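Local structure of fructose-1,6-bisphosphatase/inositol-1-monophosphatase (Thermotoga maritima, 2P3N) at residues I77-D82 with N198-A203. The protein hydrolyses the phosphate ester of inositol 1-phosphate and the 1-phosphate of fructose 1,6-bisphosphate, using magnesium. Sequence-based numbering, arbitrary orientation.
Sequences IIDPID and NPWDIA. With MG (magnesium ion), chain E.
The DPIDGT metal-binding motif of the inositol monophosphatase fold, at the end of strand 74-79, carries the magnesium site here, and the first turn of helix 199-211, running at 100° to the strand, brings D201 and W200 up beside it. D79 extends CG anti to its backbone N (chi1 -170°): OD2 binds the magnesium at 2.2 Å, while OD1 accepts a hydrogen bond from a metal-bound water. The I81 carbonyl, E65 and two more waters complete the shell. D79 OD1 also lies at the edge of the W200 indole, 3.4 Å from CD1, its carboxylate turned 86° from the ring. D79 OD1 and D201 OD1, both acceptors, lie 3.2 Å apart, consistent with a second magnesium bound between them, a site inferred by similarity for D79, D82 and D201. D82 OD1 accepts the backbone N-H of A178; D201 OD2 takes the backbone N-H of N198 on its anti lone pair. Beneath the site, I77 packs crosswise on the helix, CD1 reaching P199 CB and A203 CB, each at 4.0 Å, and CG2 pressing on W200 CB at 3.4 Å. Beside them a water donates to both I77 O and W200 O, 2.9 Å from the latter.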
loop_
_atom_site.group_PDB
_atom_site.type_symbol
_atom_site.label_atom_id
_atom_site.label_comp_id
_atom_site.label_asym_id
_atom_site.label_seq_id
_atom_site.Cartn_x
_atom_site.Cartn_y
_atom_site.Cartn_z
ATOM N N ILE A 77 22.680 -14.512 8.769
ATOM C CA ILE A 77 22.228 -15.399 7.705
ATOM C C ILE A 77 21.258 -14.657 6.793
ATOM O O ILE A 77 20.224 -14.137 7.225
ATOM C CB ILE A 77 21.590 -16.669 8.270
ATOM C CG1 ILE A 77 22.553 -17.311 9.280
ATOM C CG2 ILE A 77 21.303 -17.631 7.139
ATOM C CD1 ILE A 77 22.095 -18.642 9.817
ATOM N N ILE A 78 21.605 -14.633 5.514
ATOM C CA ILE A 78 20.849 -13.893 4.517
ATOM C C ILE A 78 20.248 -14.687 3.381
ATOM O O ILE A 78 20.896 -15.538 2.789
ATOM C CB ILE A 78 21.771 -12.826 3.879
ATOM C CG1 ILE A 78 22.324 -11.915 4.976
ATOM C CG2 ILE A 78 21.037 -12.062 2.781
ATOM C CD1 ILE A 78 23.588 -11.197 4.572
ATOM N N ASP A 79 18.991 -14.407 3.089
ATOM C CA ASP A 79 18.355 -15.015 1.941
ATOM C C ASP A 79 17.903 -13.799 1.135
ATOM O O ASP A 79 16.904 -13.154 1.465
ATOM C CB ASP A 79 17.166 -15.899 2.312
ATOM C CG ASP A 79 16.662 -16.709 1.118
ATOM O OD1 ASP A 79 16.041 -17.778 1.309
ATOM O OD2 ASP A 79 16.892 -16.269 -0.025
ATOM N N PRO A 80 18.669 -13.448 0.087
ATOM C CA PRO A 80 18.337 -12.298 -0.757
ATOM C C PRO A 80 16.906 -12.343 -1.315
ATOM O O PRO A 80 16.238 -11.316 -1.389
ATOM C CB PRO A 80 19.421 -12.344 -1.842
ATOM C CG PRO A 80 19.780 -13.816 -1.918
ATOM C CD PRO A 80 19.824 -14.188 -0.461
ATOM N N ILE A 81 16.438 -13.519 -1.719
ATOM C CA ILE A 81 15.071 -13.643 -2.222
ATOM C C ILE A 81 14.542 -15.007 -1.870
ATOM O O ILE A 81 14.909 -15.995 -2.498
ATOM C CB ILE A 81 14.950 -13.504 -3.764
ATOM C CG1 ILE A 81 15.390 -12.112 -4.219
ATOM C CG2 ILE A 81 13.502 -13.741 -4.171
ATOM C CD1 ILE A 81 15.328 -11.892 -5.715
ATOM N N ASP A 82 13.691 -15.065 -0.853
ATOM C CA ASP A 82 13.105 -16.334 -0.456
ATOM C C ASP A 82 11.809 -16.466 -1.253
ATOM O O ASP A 82 10.809 -15.827 -0.947
ATOM C CB ASP A 82 12.837 -16.346 1.052
ATOM C CG ASP A 82 12.298 -17.682 1.541
ATOM O OD1 ASP A 82 12.121 -17.845 2.768
ATOM O OD2 ASP A 82 12.047 -18.572 0.701
ATOM N N ASN A 198 17.820 -24.938 4.039
ATOM C CA ASN A 198 19.048 -24.426 4.632
ATOM C C ASN A 198 18.702 -23.420 5.717
ATOM O O ASN A 198 17.570 -22.953 5.802
ATOM C CB ASN A 198 19.928 -23.776 3.573
ATOM C CG ASN A 198 20.204 -24.696 2.412
ATOM O OD1 ASN A 198 19.424 -24.762 1.461
ATOM N ND2 ASN A 198 21.308 -25.428 2.486
ATOM N N PRO A 199 19.676 -23.071 6.567
ATOM C CA PRO A 199 19.389 -22.113 7.632
ATOM C C PRO A 199 18.939 -20.728 7.207
ATOM O O PRO A 199 18.368 -20.004 8.019
ATOM C CB PRO A 199 20.691 -22.089 8.443
ATOM C CG PRO A 199 21.724 -22.463 7.454
ATOM C CD PRO A 199 21.054 -23.572 6.676
ATOM N N TRP A 200 19.178 -20.338 5.956
ATOM C CA TRP A 200 18.754 -18.997 5.533
ATOM C C TRP A 200 17.264 -18.921 5.251
ATOM O O TRP A 200 16.698 -17.826 5.149
ATOM C CB TRP A 200 19.546 -18.510 4.309
ATOM C CG TRP A 200 19.650 -19.470 3.174
ATOM C CD1 TRP A 200 18.699 -19.754 2.235
ATOM C CD2 TRP A 200 20.795 -20.249 2.835
ATOM N NE1 TRP A 200 19.186 -20.661 1.325
ATOM C CE2 TRP A 200 20.471 -20.983 1.672
ATOM C CE3 TRP A 200 22.067 -20.399 3.403
ATOM C CZ2 TRP A 200 21.373 -21.852 1.063
ATOM C CZ3 TRP A 200 22.964 -21.260 2.797
ATOM C CH2 TRP A 200 22.612 -21.978 1.636
ATOM N N ASP A 201 16.643 -20.097 5.140
ATOM C CA ASP A 201 15.215 -20.224 4.889
ATOM C C ASP A 201 14.445 -20.215 6.206
ATOM O O ASP A 201 13.279 -19.826 6.234
ATOM C CB ASP A 201 14.903 -21.543 4.162
ATOM C CG ASP A 201 15.496 -21.609 2.771
ATOM O OD1 ASP A 201 15.151 -20.750 1.922
ATOM O OD2 ASP A 201 16.303 -22.532 2.524
ATOM N N ILE A 202 15.093 -20.629 7.295
ATOM C CA ILE A 202 14.405 -20.702 8.581
ATOM C C ILE A 202 14.982 -19.994 9.811
ATOM O O ILE A 202 14.330 -19.961 10.851
ATOM C CB ILE A 202 14.146 -22.188 8.963
ATOM C CG1 ILE A 202 15.429 -23.013 8.821
ATOM C CG2 ILE A 202 13.077 -22.771 8.070
ATOM C CD1 ILE A 202 16.480 -22.731 9.884
ATOM N N ALA A 203 16.177 -19.423 9.708
ATOM C CA ALA A 203 16.792 -18.753 10.857
ATOM C C ALA A 203 15.975 -17.586 11.410
ATOM O O ALA A 203 15.918 -17.378 12.626
ATOM C CB ALA A 203 18.202 -18.271 10.495
HETATM MG MG MG E . 16.436 -17.242 -1.911
HETATM O O HOH W 1 17.471 -15.910 7.216
HETATM O O HOH W 2 15.425 -18.948 -1.191
HETATM O O HOH W 3 17.727 -15.820 -3.109
HETATM O O HOH W 4 16.159 -18.242 -3.548
#